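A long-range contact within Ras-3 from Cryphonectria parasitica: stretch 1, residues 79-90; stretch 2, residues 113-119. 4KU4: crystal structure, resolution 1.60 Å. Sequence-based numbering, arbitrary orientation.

Stretch 1 79-90: REQWIRQNELFV
Stretch 2, residues 113-119: QTKRKLD

How do the two backbones lie? Stretch 1 is helical through R84, leaves helical phi/psi at Q85 (-94/9), extends at N86 (-131/154) and enters a strand at L88. Stretch 2 lies in a helix that begins earlier in the chain. The helix axes approach to 9.9 Å with a signed crossing angle of -59°; CA atoms of E80 and T114 lie 7.0 Å apart, those of R84 and K115 7.2 Å.

What fills the crossing? T114 (chi1 m) points toward stretch 1, and its CG2 lies 3.7 Å from CG2 of I83 (m, t), a buried apolar contact. T114 CG2 also lies 3.6 Å from E80 OE2, a carbon-to-oxygen contact.

What does K115 bond? Its CA-to-CB bond points sideways, but an m, m, t, t chain carries the amine inward. K115 NZ donates to I83 O at 3.0 Å and N86 O at 2.8 Å, carbonyls at the helix end and in the following turn. N86 ND2 donates a hydrogen bond to W82 O at 2.8 Å, bracing that turn.

Where do the aliphatic parts rest? K115 CE packs at the edge of the F89 ring, 3.8 Å from F89 CE2, an apolar contact next to the amine that bonds the carbonyls. Farther out, L118 (m, t) places CD2 3.6 Å from R84 NH2, a van der Waals contact of a methyl with the guanidinium, met obliquely.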

ATOM      1  N   ARG A  79       1.681  -2.599 -15.141  1.00 24.77           N
ATOM      2  CA  ARG A  79       1.902  -1.868 -13.901  1.00 24.75           C
ATOM      3  C   ARG A  79       1.702  -0.373 -14.132  1.00 26.62           C
ATOM      4  O   ARG A  79       1.166   0.327 -13.280  1.00 19.49           O
ATOM      5  CB  ARG A  79       3.291  -2.149 -13.332  1.00 22.65           C
ATOM      6  CG  ARG A  79       3.490  -1.633 -11.928  1.00 32.58           C
ATOM      7  CD  ARG A  79       4.781  -2.165 -11.342  1.00 25.49           C
ATOM      8  NE  ARG A  79       5.022  -3.557 -11.713  1.00 31.02           N
ATOM      9  CZ  ARG A  79       5.978  -3.951 -12.552  1.00 32.17           C
ATOM     10  NH1 ARG A  79       6.131  -5.240 -12.844  1.00 30.71           N
ATOM     11  NH2 ARG A  79       6.785  -3.060 -13.102  1.00 35.93           N
ATOM     12  N   GLU A  80       2.118   0.110 -15.300  1.00 20.81           N
ATOM     13  CA  GLU A  80       1.960   1.520 -15.639  1.00 22.63           C
ATOM     14  C   GLU A  80       0.489   1.941 -15.738  1.00 24.86           C
ATOM     15  O   GLU A  80       0.141   3.075 -15.422  1.00 25.29           O
ATOM     16  CB  GLU A  80       2.702   1.867 -16.933  1.00 30.30           C
ATOM     17  CG  GLU A  80       3.685   3.018 -16.771  1.00 35.11           C
ATOM     18  CD  GLU A  80       3.870   3.817 -18.050  1.00 41.44           C
ATOM     19  OE1 GLU A  80       4.141   3.203 -19.102  1.00 43.91           O
ATOM     20  OE2 GLU A  80       3.747   5.061 -18.003  1.00 42.07           O
ATOM     21  N   GLN A  81      -0.380   1.038 -16.175  1.00 19.06           N
ATOM     22  CA  GLN A  81      -1.805   1.367 -16.214  1.00 19.34           C
ATOM     23  C   GLN A  81      -2.339   1.460 -14.786  1.00 18.65           C
ATOM     24  O   GLN A  81      -3.071   2.387 -14.449  1.00 19.31           O
ATOM     25  CB  GLN A  81      -2.600   0.331 -17.013  1.00 25.29           C
ATOM     26  CG  GLN A  81      -3.926   0.854 -17.550  1.00 25.99           C
ATOM     27  CD  GLN A  81      -4.301   0.204 -18.878  1.00 32.53           C
ATOM     28  OE1 GLN A  81      -4.449  -1.014 -18.961  1.00 34.36           O
ATOM     29  NE2 GLN A  81      -4.445   1.015 -19.923  1.00 32.99           N
ATOM     30  N   TRP A  82      -1.949   0.502 -13.955  1.00 15.22           N
ATOM     31  CA  TRP A  82      -2.352   0.506 -12.554  1.00 17.13           C
ATOM     32  C   TRP A  82      -2.005   1.853 -11.910  1.00 18.06           C
ATOM     33  O   TRP A  82      -2.772   2.399 -11.107  1.00 14.89           O
ATOM     34  CB  TRP A  82      -1.663  -0.630 -11.794  1.00 17.82           C
ATOM     35  CG  TRP A  82      -1.971  -2.039 -12.268  1.00 17.42           C
ATOM     36  CD1 TRP A  82      -3.075  -2.463 -12.943  1.00 19.91           C
ATOM     37  CD2 TRP A  82      -1.156  -3.203 -12.058  1.00 18.25           C
ATOM     38  NE1 TRP A  82      -2.995  -3.821 -13.175  1.00 17.90           N
ATOM     39  CE2 TRP A  82      -1.828  -4.296 -12.636  1.00 24.81           C
ATOM     40  CE3 TRP A  82       0.074  -3.423 -11.432  1.00 19.93           C
ATOM     41  CZ2 TRP A  82      -1.306  -5.593 -12.613  1.00 22.50           C
ATOM     42  CZ3 TRP A  82       0.590  -4.708 -11.408  1.00 18.67           C
ATOM     43  CH2 TRP A  82      -0.099  -5.777 -11.993  1.00 24.91           C
ATOM     44  N   ILE A  83      -0.851   2.400 -12.269  1.00 14.52           N
ATOM     45  CA  ILE A  83      -0.384   3.650 -11.673  1.00 15.87           C
ATOM     46  C   ILE A  83      -1.142   4.880 -12.177  1.00 13.76           C
ATOM     47  O   ILE A  83      -1.465   5.783 -11.403  1.00 15.38           O
ATOM     48  CB  ILE A  83       1.150   3.827 -11.875  1.00 14.03           C
ATOM     49  CG1 ILE A  83       1.896   2.701 -11.151  1.00 20.58           C
ATOM     50  CG2 ILE A  83       1.618   5.180 -11.376  1.00 17.30           C
ATOM     51  CD1 ILE A  83       3.380   2.604 -11.488  1.00 19.47           C
ATOM     52  N   ARG A  84      -1.426   4.920 -13.477  1.00 15.85           N
ATOM     53  CA  ARG A  84      -2.162   6.038 -14.050  1.00 20.12           C
ATOM     54  C   ARG A  84      -3.560   6.144 -13.456  1.00 17.96           C
ATOM     55  O   ARG A  84      -4.073   7.245 -13.260  1.00 19.42           O
ATOM     56  CB  ARG A  84      -2.261   5.895 -15.577  1.00 22.28           C
ATOM     57  CG  ARG A  84      -0.918   5.865 -16.283  1.00 31.13           C
ATOM     58  CD  ARG A  84      -1.071   5.593 -17.781  1.00 29.71           C
ATOM     59  NE  ARG A  84      -0.836   6.786 -18.590  1.00 35.67           N
ATOM     60  CZ  ARG A  84      -1.678   7.241 -19.511  1.00 34.40           C
ATOM     61  NH1 ARG A  84      -2.815   6.600 -19.742  1.00 36.07           N
ATOM     62  NH2 ARG A  84      -1.383   8.331 -20.203  1.00 38.92           N
ATOM     63  N   GLN A  85      -4.162   5.001 -13.145  1.00 18.53           N
ATOM     64  CA  GLN A  85      -5.569   4.972 -12.743  1.00 21.28           C
ATOM     65  C   GLN A  85      -5.796   5.022 -11.233  1.00 21.43           C
ATOM     66  O   GLN A  85      -6.918   4.838 -10.771  1.00 21.13           O
ATOM     67  CB  GLN A  85      -6.269   3.756 -13.344  1.00 18.82           C
ATOM     68  CG  GLN A  85      -6.351   3.818 -14.862  1.00 27.04           C
ATOM     69  CD  GLN A  85      -6.709   2.487 -15.502  1.00 32.83           C
ATOM     70  OE1 GLN A  85      -6.752   2.375 -16.729  1.00 38.91           O
ATOM     71  NE2 GLN A  85      -6.964   1.471 -14.678  1.00 33.99           N
ATOM     72  N   ASN A  86      -4.736   5.274 -10.473  1.00 15.65           N
ATOM     73  CA  ASN A  86      -4.871   5.413  -9.022  1.00 10.97           C
ATOM     74  C   ASN A  86      -4.178   6.671  -8.482  1.00 15.42           C
ATOM     75  O   ASN A  86      -3.231   7.179  -9.085  1.00 14.31           O
ATOM     76  CB  ASN A  86      -4.373   4.155  -8.303  1.00 13.16           C
ATOM     77  CG  ASN A  86      -5.312   2.986  -8.466  1.00 14.67           C
ATOM     78  OD1 ASN A  86      -6.284   2.836  -7.711  1.00 19.66           O
ATOM     79  ND2 ASN A  86      -5.029   2.141  -9.439  1.00 11.83           N
ATOM     80  N   GLU A  87      -4.656   7.169  -7.343  1.00 10.64           N
ATOM     81  CA  GLU A  87      -4.152   8.407  -6.746  1.00 13.12           C
ATOM     82  C   GLU A  87      -3.107   8.135  -5.659  1.00 13.00           C
ATOM     83  O   GLU A  87      -2.138   8.880  -5.512  1.00 13.05           O
ATOM     84  CB  GLU A  87      -5.320   9.234  -6.160  1.00 11.83           C
ATOM     85  CG  GLU A  87      -4.955  10.077  -4.919  1.00 28.29           C
ATOM     86  CD  GLU A  87      -6.135  10.828  -4.244  1.00 35.99           C
ATOM     87  OE1 GLU A  87      -7.110  10.183  -3.752  1.00 28.91           O
ATOM     88  OE2 GLU A  87      -6.062  12.080  -4.164  1.00 29.99           O
ATOM     89  N   LEU A  88      -3.314   7.063  -4.900  1.00  9.05           N
ATOM     90  CA  LEU A  88      -2.494   6.773  -3.741  1.00  9.16           C
ATOM     91  C   LEU A  88      -1.980   5.354  -3.862  1.00  9.66           C
ATOM     92  O   LEU A  88      -2.600   4.524  -4.523  1.00 10.23           O
ATOM     93  CB  LEU A  88      -3.318   6.907  -2.465  1.00  7.95           C
ATOM     94  CG  LEU A  88      -4.158   8.177  -2.337  1.00  9.27           C
ATOM     95  CD1 LEU A  88      -5.180   8.063  -1.204  1.00 16.86           C
ATOM     96  CD2 LEU A  88      -3.268   9.412  -2.148  1.00 11.95           C
ATOM     97  N   PHE A  89      -0.863   5.071  -3.199  1.00  7.10           N
ATOM     98  CA  PHE A  89      -0.164   3.813  -3.376  1.00  7.58           C
ATOM     99  C   PHE A  89       0.347   3.166  -2.103  1.00 11.50           C
ATOM    100  O   PHE A  89       0.927   3.818  -1.235  1.00  8.43           O
ATOM    101  CB  PHE A  89       0.998   4.005  -4.358  1.00  7.30           C
ATOM    102  CG  PHE A  89       0.553   4.425  -5.725  1.00 14.70           C
ATOM    103  CD1 PHE A  89       0.257   3.475  -6.690  1.00 13.33           C
ATOM    104  CD2 PHE A  89       0.388   5.765  -6.031  1.00 13.19           C
ATOM    105  CE1 PHE A  89      -0.174   3.846  -7.950  1.00 15.09           C
ATOM    106  CE2 PHE A  89      -0.041   6.149  -7.294  1.00 15.12           C
ATOM    107  CZ  PHE A  89      -0.331   5.179  -8.252  1.00 15.41           C
ATOM    108  N   VAL A  90       0.125   1.864  -2.019  1.00  6.98           N
ATOM    109  CA  VAL A  90       0.648   1.059  -0.943  1.00  7.37           C
ATOM    110  C   VAL A  90       1.608   0.065  -1.575  1.00  9.86           C
ATOM    111  O   VAL A  90       1.188  -0.834  -2.308  1.00  9.29           O
ATOM    112  CB  VAL A  90      -0.480   0.323  -0.226  1.00  6.59           C
ATOM    113  CG1 VAL A  90       0.080  -0.548   0.900  1.00 10.96           C
ATOM    114  CG2 VAL A  90      -1.516   1.331   0.313  1.00 10.67           C
ATOM    115  N   GLN A 113       8.228   8.249 -11.401  1.00 19.89           N
ATOM    116  CA  GLN A 113       8.525   8.549 -12.799  1.00 25.01           C
ATOM    117  C   GLN A 113       7.263   8.569 -13.655  1.00 24.62           C
ATOM    118  O   GLN A 113       7.093   9.440 -14.508  1.00 29.52           O
ATOM    119  CB  GLN A 113       9.535   7.548 -13.373  1.00 25.39           C
ATOM    120  CG  GLN A 113      10.904   7.580 -12.701  1.00 26.38           C
ATOM    121  CD  GLN A 113      11.589   8.931 -12.811  1.00 34.86           C
ATOM    122  OE1 GLN A 113      11.160   9.797 -13.580  1.00 40.18           O
ATOM    123  NE2 GLN A 113      12.661   9.121 -12.040  1.00 33.95           N
ATOM    124  N   THR A 114       6.384   7.599 -13.430  1.00 23.26           N
ATOM    125  CA  THR A 114       5.123   7.534 -14.155  1.00 21.04           C
ATOM    126  C   THR A 114       4.239   8.737 -13.824  1.00 28.15           C
ATOM    127  O   THR A 114       3.709   9.383 -14.723  1.00 26.50           O
ATOM    128  CB  THR A 114       4.370   6.216 -13.877  1.00 24.38           C
ATOM    129  OG1 THR A 114       5.201   5.105 -14.243  1.00 24.41           O
ATOM    130  CG2 THR A 114       3.075   6.161 -14.678  1.00 26.03           C
ATOM    131  N   LYS A 115       4.102   9.047 -12.538  1.00 21.89           N
ATOM    132  CA  LYS A 115       3.331  10.220 -12.114  1.00 19.65           C
ATOM    133  C   LYS A 115       3.940  11.535 -12.605  1.00 27.66           C
ATOM    134  O   LYS A 115       3.224  12.502 -12.847  1.00 30.96           O
ATOM    135  CB  LYS A 115       3.161  10.244 -10.590  1.00 23.65           C
ATOM    136  CG  LYS A 115       2.124   9.266 -10.082  1.00 19.93           C
ATOM    137  CD  LYS A 115       0.768   9.511 -10.732  1.00 22.57           C
ATOM    138  CE  LYS A 115      -0.314   8.610 -10.128  1.00 18.32           C
ATOM    139  NZ  LYS A 115      -1.636   8.751 -10.806  1.00 16.49           N
ATOM    140  N   ARG A 116       5.261  11.566 -12.748  1.00 25.64           N
ATOM    141  CA  ARG A 116       5.948  12.731 -13.293  1.00 31.83           C
ATOM    142  C   ARG A 116       5.572  12.927 -14.760  1.00 34.51           C
ATOM    143  O   ARG A 116       5.383  14.057 -15.218  1.00 32.98           O
ATOM    144  CB  ARG A 116       7.462  12.575 -13.143  1.00 31.11           C
ATOM    145  CG  ARG A 116       7.935  12.540 -11.701  1.00 42.52           C
ATOM    146  CD  ARG A 116       9.446  12.704 -11.624  1.00 47.28           C
ATOM    147  NE  ARG A 116       9.847  13.784 -10.725  1.00 56.29           N
ATOM    148  CZ  ARG A 116      10.903  13.730  -9.918  1.00 57.38           C
ATOM    149  NH1 ARG A 116      11.194  14.759  -9.126  1.00 57.67           N
ATOM    150  NH2 ARG A 116      11.674  12.650  -9.907  1.00 51.79           N
ATOM    151  N   LYS A 117       5.446  11.820 -15.490  1.00 31.12           N
ATOM    152  CA  LYS A 117       5.065  11.869 -16.900  1.00 36.01           C
ATOM    153  C   LYS A 117       3.731  12.578 -17.064  1.00 41.14           C
ATOM    154  O   LYS A 117       3.585  13.466 -17.901  1.00 44.19           O
ATOM    155  CB  LYS A 117       4.920  10.462 -17.494  1.00 35.59           C
ATOM    156  N   LEU A 118       2.751  12.159 -16.270  1.00 40.52           N
ATOM    157  CA  LEU A 118       1.391  12.674 -16.377  1.00 41.79           C
ATOM    158  C   LEU A 118       1.271  14.130 -15.933  1.00 44.15           C
ATOM    159  O   LEU A 118       0.555  14.913 -16.553  1.00 45.93           O
ATOM    160  CB  LEU A 118       0.427  11.794 -15.576  1.00 41.35           C
ATOM    161  CG  LEU A 118       0.198  10.393 -16.148  1.00 40.67           C
ATOM    162  CD1 LEU A 118      -0.645   9.537 -15.204  1.00 38.16           C
ATOM    163  CD2 LEU A 118      -0.452  10.491 -17.520  1.00 42.56           C
ATOM    164  N   ASP A 119       1.972  14.488 -14.861  1.00 41.53           N
ATOM    165  CA  ASP A 119       1.898  15.842 -14.315  1.00 43.25           C
ATOM    166  C   ASP A 119       2.315  16.906 -15.329  1.00 43.07           C
ATOM    167  O   ASP A 119       2.162  18.101 -15.077  1.00 46.25           O
ATOM    168  CB  ASP A 119       2.727  15.970 -13.029  1.00 34.88           C
ATOM    169  CG  ASP A 119       2.055  15.315 -11.834  1.00 40.95           C
ATOM    170  OD1 ASP A 119       0.899  14.862 -11.976  1.00 44.18           O
ATOM    171  OD2 ASP A 119       2.682  15.254 -10.751  1.00 38.92           O
TER